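Local coordinates for escJ (PDB 1YJ7), which probably builds the membrane-associated ring platform on which the type III secretion system of enteropathogenic E. coli assembles, at residues D[44-47]-D[48-51]. The protein carries 3 engineered substitutions. Residues are numbered along the deposited sequence; the frame is centred on the assembly and turned at random.
Sequences AADF and VRAI. Engineered in segment 44-47: A44 (natural residue Lys), A45 (natural residue Glu).
D46 and R49, and F47 and I51, make short-range contacts at the junction of the loop after strand 38-42, which carries the engineered alanines A44 and A45, and the first turn of helix 47-56. Two i to i+4 backbone bonds run across the junction: A50 N donates to D46 O (2.9 Å) and I51 N to F47 O (3.0 Å). Waters continue the pattern backwards, one joining A44 O to V48 N and another A45 O to R49 N. On the polar side R49 NH2 reaches D46 OD1 at 3.2 Å in a salt bridge. The oxygen lies near the guanidinium plane but is approached from above the carboxylate. A third water accepts from R49 NE and donates to D46 OD1 and A45 O. On the apolar side F47, whose CG stands anti to the backbone N (chi1 -177°) and so beside the carbonyl carbon, lays a ring face against I51 CG1, a CH-pi contact 3.8 Å from the centroid. Both side chains also touch L5 of strand 3-9; F47 packs on Q18 and I51 on N15 of a second subunit. Because R49 NH2 also donates to D25 O, the D46 carboxylate probably offsets the guanidinium charge while the D25 carbonyl helps fix its position.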
ATOM      1  N   ALA D  44       5.696 -18.899  24.499  1.00 25.28           N
ATOM      2  CA  ALA D  44       5.702 -17.445  24.369  1.00 25.61           C
ATOM      3  C   ALA D  44       7.107 -16.858  24.350  1.00 25.11           C
ATOM      4  O   ALA D  44       7.365 -15.887  23.654  1.00 25.81           O
ATOM      5  CB  ALA D  44       4.870 -16.786  25.504  1.00 26.24           C
ATOM      6  N   ALA D  45       8.016 -17.452  25.116  1.00 24.76           N
ATOM      7  CA  ALA D  45       9.377 -16.944  25.241  1.00 24.03           C
ATOM      8  C   ALA D  45      10.173 -17.153  23.949  1.00 22.84           C
ATOM      9  O   ALA D  45      11.205 -16.519  23.737  1.00 22.91           O
ATOM     10  CB  ALA D  45      10.081 -17.613  26.417  1.00 24.67           C
ATOM     11  N   ASP D  46       9.684 -18.048  23.092  1.00 21.80           N
ATOM     12  CA  ASP D  46      10.293 -18.311  21.789  1.00 21.35           C
ATOM     13  C   ASP D  46       9.546 -17.657  20.612  1.00 20.40           C
ATOM     14  O   ASP D  46       9.959 -17.805  19.464  1.00 20.16           O
ATOM     15  CB  ASP D  46      10.311 -19.823  21.523  1.00 20.90           C
ATOM     16  CG  ASP D  46      11.305 -20.575  22.398  1.00 24.33           C
ATOM     17  OD1 ASP D  46      12.312 -19.991  22.859  1.00 25.99           O
ATOM     18  OD2 ASP D  46      11.160 -21.791  22.647  1.00 29.04           O
ATOM     19  N   PHE D  47       8.444 -16.966  20.873  1.00 19.62           N
ATOM     20  CA  PHE D  47       7.630 -16.417  19.783  1.00 18.66           C
ATOM     21  C   PHE D  47       8.392 -15.487  18.846  1.00 18.78           C
ATOM     22  O   PHE D  47       8.318 -15.636  17.611  1.00 17.88           O
ATOM     23  CB  PHE D  47       6.395 -15.689  20.334  1.00 18.34           C
ATOM     24  CG  PHE D  47       5.492 -15.177  19.262  1.00 17.31           C
ATOM     25  CD1 PHE D  47       4.592 -16.008  18.641  1.00 17.77           C
ATOM     26  CD2 PHE D  47       5.594 -13.866  18.825  1.00 18.28           C
ATOM     27  CE1 PHE D  47       3.749 -15.532  17.633  1.00 18.86           C
ATOM     28  CE2 PHE D  47       4.782 -13.396  17.832  1.00 18.20           C
ATOM     29  CZ  PHE D  47       3.859 -14.224  17.230  1.00 18.44           C
ATOM     30  N   VAL D  48       9.110 -14.511  19.399  1.00 18.22           N
ATOM     31  CA  VAL D  48       9.818 -13.551  18.543  1.00 18.53           C
ATOM     32  C   VAL D  48      10.878 -14.250  17.700  1.00 18.45           C
ATOM     33  O   VAL D  48      10.985 -14.004  16.509  1.00 18.66           O
ATOM     34  CB  VAL D  48      10.448 -12.395  19.354  1.00 19.15           C
ATOM     35  CG1 VAL D  48      11.349 -11.538  18.477  1.00 19.37           C
ATOM     36  CG2 VAL D  48       9.344 -11.554  19.986  1.00 18.98           C
ATOM     37  N   ARG D  49      11.638 -15.141  18.325  1.00 18.29           N
ATOM     38  CA  ARG D  49      12.668 -15.889  17.628  1.00 18.91           C
ATOM     39  C   ARG D  49      12.049 -16.741  16.519  1.00 17.59           C
ATOM     40  O   ARG D  49      12.590 -16.810  15.417  1.00 17.77           O
ATOM     41  CB  ARG D  49      13.453 -16.749  18.622  1.00 19.81           C
ATOM     42  CG  ARG D  49      14.676 -17.433  18.050  1.00 23.01           C
ATOM     43  CD  ARG D  49      15.674 -17.851  19.130  1.00 25.97           C
ATOM     44  NE  ARG D  49      15.082 -18.799  20.083  1.00 29.26           N
ATOM     45  CZ  ARG D  49      15.339 -20.110  20.121  1.00 32.15           C
ATOM     46  NH1 ARG D  49      16.170 -20.672  19.257  1.00 33.22           N
ATOM     47  NH2 ARG D  49      14.741 -20.871  21.027  1.00 33.04           N
ATOM     48  N   ALA D  50      10.907 -17.353  16.802  1.00 16.64           N
ATOM     49  CA  ALA D  50      10.223 -18.199  15.824  1.00 16.37           C
ATOM     50  C   ALA D  50       9.771 -17.408  14.599  1.00 16.25           C
ATOM     51  O   ALA D  50       9.965 -17.835  13.479  1.00 15.75           O
ATOM     52  CB  ALA D  50       9.045 -18.906  16.450  1.00 16.41           C
ATOM     53  N   ILE D  51       9.147 -16.265  14.828  1.00 15.80           N
ATOM     54  CA  ILE D  51       8.699 -15.426  13.739  1.00 15.84           C
ATOM     55  C   ILE D  51       9.882 -14.906  12.903  1.00 15.87           C
ATOM     56  O   ILE D  51       9.773 -14.802  11.667  1.00 15.96           O
ATOM     57  CB  ILE D  51       7.815 -14.282  14.308  1.00 16.08           C
ATOM     58  CG1 ILE D  51       6.520 -14.877  14.883  1.00 16.70           C
ATOM     59  CG2 ILE D  51       7.487 -13.250  13.224  1.00 16.88           C
ATOM     60  CD1 ILE D  51       5.697 -15.710  13.927  1.00 18.89           C
TER
HETATM   61  O   HOH W   1       9.112 -14.176  22.383  1.00 23.67           O
HETATM   62  O   HOH W   2      11.843 -15.319  21.305  1.00 19.93           O
HETATM   63  O   HOH W   3      13.792 -17.377  22.358  1.00 37.29           O